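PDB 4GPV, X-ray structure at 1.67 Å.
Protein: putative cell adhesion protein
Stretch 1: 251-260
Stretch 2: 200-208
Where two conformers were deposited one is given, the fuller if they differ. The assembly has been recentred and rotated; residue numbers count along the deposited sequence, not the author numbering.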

# COMPACT_ATOMS: atom_id res chain seq x y z
N THR A 251 1.73 -1.11 1.05
CA THR A 251 2.37 0.17 1.39
C THR A 251 1.57 1.29 0.75
O THR A 251 0.68 1.02 -0.04
CB THR A 251 3.85 0.17 0.91
OG1 THR A 251 4.51 1.33 1.46
CG2 THR A 251 3.99 0.18 -0.61
N PHE A 252 1.89 2.53 1.08
CA PHE A 252 1.17 3.61 0.44
C PHE A 252 2.02 4.27 -0.70
O PHE A 252 3.23 4.02 -0.85
CB PHE A 252 0.74 4.66 1.47
CG PHE A 252 -0.35 4.17 2.41
CD1 PHE A 252 -1.38 3.35 1.94
CD2 PHE A 252 -0.38 4.58 3.73
CE1 PHE A 252 -2.39 2.89 2.82
CE2 PHE A 252 -1.40 4.14 4.60
CZ PHE A 252 -2.40 3.32 4.13
N GLY A 253 1.35 5.12 -1.49
CA GLY A 253 1.96 5.82 -2.61
C GLY A 253 3.23 6.54 -2.24
O GLY A 253 3.34 7.08 -1.15
N ASN A 254 4.23 6.50 -3.11
CA ASN A 254 5.49 7.17 -2.83
C ASN A 254 6.21 7.45 -4.15
O ASN A 254 6.80 6.52 -4.70
CB ASN A 254 6.41 6.35 -1.88
CG ASN A 254 7.66 7.10 -1.47
OD1 ASN A 254 7.83 8.32 -1.72
ND2 ASN A 254 8.60 6.40 -0.89
N ASP A 255 6.24 8.72 -4.59
CA ASP A 255 6.92 9.12 -5.84
C ASP A 255 8.43 9.22 -5.65
O ASP A 255 9.18 9.44 -6.62
CB ASP A 255 6.34 10.46 -6.40
CG ASP A 255 6.38 11.66 -5.46
OD1 ASP A 255 7.19 11.64 -4.49
OD2 ASP A 255 5.67 12.64 -5.73
N GLY A 256 8.86 9.08 -4.41
CA GLY A 256 10.26 9.11 -4.04
C GLY A 256 10.94 10.46 -4.15
O GLY A 256 12.17 10.50 -4.12
N THR A 257 10.16 11.57 -4.24
CA THR A 257 10.77 12.89 -4.37
C THR A 257 11.40 13.32 -3.02
O THR A 257 12.26 14.21 -3.02
CB THR A 257 9.79 13.89 -4.96
OG1 THR A 257 8.62 13.94 -4.16
CG2 THR A 257 9.39 13.52 -6.39
N THR A 258 11.02 12.67 -1.90
CA THR A 258 11.72 12.89 -0.63
C THR A 258 12.65 11.70 -0.42
O THR A 258 13.85 11.86 -0.25
CB THR A 258 10.77 13.10 0.56
OG1 THR A 258 10.05 14.32 0.35
CG2 THR A 258 11.52 13.17 1.89
N GLN A 259 12.09 10.48 -0.43
CA GLN A 259 12.90 9.26 -0.27
C GLN A 259 12.17 8.15 -0.94
O GLN A 259 11.04 7.88 -0.53
CB GLN A 259 13.13 8.92 1.22
CG GLN A 259 13.79 7.54 1.45
CD GLN A 259 15.16 7.35 0.80
OE1 GLN A 259 16.07 8.16 0.94
NE2 GLN A 259 15.36 6.24 0.09
N PRO A 260 12.77 7.43 -1.92
CA PRO A 260 12.02 6.32 -2.53
C PRO A 260 11.90 5.12 -1.62
O PRO A 260 12.75 4.89 -0.77
CB PRO A 260 12.86 5.94 -3.74
CG PRO A 260 14.26 6.38 -3.38
CD PRO A 260 14.06 7.63 -2.61
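Stretch 2, residues 200-208: EKVTQNEFY

Stretch 2 (200-208) packs against stretch 1 (251-260), a segment without regular helix or strand, and the two together bury 487 Å². It leaves a weakly bonded helix at E200 and K201, where T203 N reaches back to E200 O in a weak 3.3 Å bond, runs as loop through Q204 to E206, and enters a strand at F207. The two chains advance in the same sense: the CA atoms of V202 and G253 lie 4.1 Å apart, and farther along those of N205 and T258 lie 6.2 Å apart.

Two direct hydrogen bonds join the stretches. D255 N donates to V202 O (2.9 Å), and the side-chain amide Q204 NE2 donates to G253 O (2.8 Å). V202 O also receives a CA-H...O contact from N254 CA (3.4 Å). The close approach at G253 depends on its bare CA, 3.6 Å from K201 O: a CB there would fall 2.4 Å from that oxygen.

Water extends the polar contact. Water 1 accepts from Q204 N (2.8 Å) and lies 2.7 Å from D255 OD1, placed to donate to it; the same D255 OD1 accepts from T257 N (3.0 Å) and T257 OG1 (2.7 Å) within stretch 1. Water 2 donates to Q204 O (3.1 Å) and lies 2.6 Å from T258 OG1, which itself approaches Q204 O to 3.2 Å.

Van der Waals packing centres on F207, whose CB points toward stretch 1 (chi1 m). Q259 CB covers one ring face, 3.9 Å from F207 CZ, while N254 ND2 (3.7 Å from F207 CE1) and T258 CG2 (4.0 Å from F207 CE2) sit at the ring edge. N254 ND2 also donates to Q259 O (2.9 Å). At the other end, a methyl meets a carboxylate oxygen, V202 CG2 resting 3.8 Å from D255 OD2.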

# COMPACT_ATOMS: atom_id res chain seq x y z
N GLU A 200 -1.15 14.19 -4.89
CA GLU A 200 -1.19 14.23 -3.42
C GLU A 200 -1.04 12.83 -2.82
O GLU A 200 -0.41 12.69 -1.77
CB GLU A 200 -2.50 14.86 -2.93
CG GLU A 200 -2.53 16.38 -3.02
CD GLU A 200 -3.88 17.08 -2.85
OE1 GLU A 200 -4.93 16.40 -2.92
OE2 GLU A 200 -3.88 18.32 -2.71
N LYS A 201 -1.63 11.80 -3.49
CA LYS A 201 -1.63 10.43 -2.98
C LYS A 201 -0.25 9.78 -2.96
O LYS A 201 -0.08 8.80 -2.21
CB LYS A 201 -2.58 9.56 -3.80
CG LYS A 201 -4.05 9.89 -3.54
CD LYS A 201 -4.95 9.04 -4.45
CE LYS A 201 -6.41 9.23 -4.09
NZ LYS A 201 -7.28 8.49 -5.04
N VAL A 202 0.73 10.32 -3.73
CA VAL A 202 2.09 9.74 -3.80
C VAL A 202 3.14 10.66 -3.14
O VAL A 202 4.33 10.38 -3.26
CB VAL A 202 2.50 9.36 -5.25
CG1 VAL A 202 1.56 8.29 -5.81
CG2 VAL A 202 2.52 10.59 -6.18
N THR A 203 2.70 11.72 -2.46
CA THR A 203 3.65 12.63 -1.81
C THR A 203 3.83 12.19 -0.37
O THR A 203 2.85 12.10 0.36
CB THR A 203 3.19 14.08 -1.90
OG1 THR A 203 2.78 14.37 -3.24
CG2 THR A 203 4.29 15.05 -1.47
N GLN A 204 5.09 11.97 0.06
CA GLN A 204 5.40 11.54 1.42
C GLN A 204 6.54 12.32 1.98
O GLN A 204 7.48 12.60 1.26
CB GLN A 204 5.78 10.04 1.42
CG GLN A 204 4.69 9.10 0.88
CD GLN A 204 3.52 8.85 1.81
OE1 GLN A 204 3.45 9.31 2.95
NE2 GLN A 204 2.54 8.14 1.32
N ASN A 205 6.50 12.61 3.29
CA ASN A 205 7.62 13.22 3.97
C ASN A 205 7.87 12.50 5.30
O ASN A 205 8.76 12.88 6.05
CB ASN A 205 7.43 14.75 4.13
CG ASN A 205 6.28 15.22 4.97
OD1 ASN A 205 5.51 14.45 5.55
ND2 ASN A 205 6.16 16.54 5.07
N GLU A 206 7.08 11.44 5.58
CA GLU A 206 7.18 10.54 6.73
C GLU A 206 7.09 9.11 6.25
O GLU A 206 6.36 8.81 5.31
CB GLU A 206 6.13 10.82 7.80
CG GLU A 206 6.34 12.11 8.55
CD GLU A 206 5.27 12.29 9.62
OE1 GLU A 206 4.09 12.48 9.26
OE2 GLU A 206 5.61 12.16 10.82
N PHE A 207 7.85 8.23 6.88
CA PHE A 207 7.96 6.85 6.43
C PHE A 207 8.05 5.86 7.57
O PHE A 207 8.51 6.20 8.65
CB PHE A 207 9.30 6.71 5.63
CG PHE A 207 9.46 7.70 4.50
CD1 PHE A 207 8.88 7.45 3.26
CD2 PHE A 207 10.01 8.96 4.73
CE1 PHE A 207 8.92 8.41 2.25
CE2 PHE A 207 10.04 9.92 3.71
CZ PHE A 207 9.52 9.62 2.47
N TYR A 208 7.81 4.60 7.24
CA TYR A 208 8.14 3.49 8.13
C TYR A 208 9.28 2.70 7.47
O TYR A 208 9.37 2.70 6.24
CB TYR A 208 6.94 2.57 8.35
CG TYR A 208 5.78 3.24 9.06
CD1 TYR A 208 5.79 3.39 10.44
CD2 TYR A 208 4.68 3.68 8.35
CE1 TYR A 208 4.70 3.98 11.10
CE2 TYR A 208 3.62 4.32 8.98
CZ TYR A 208 3.63 4.46 10.36
OH TYR A 208 2.53 5.00 10.96
O HOH W 1 7.19 12.28 -1.82
O HOH W 2 7.81 14.69 -0.96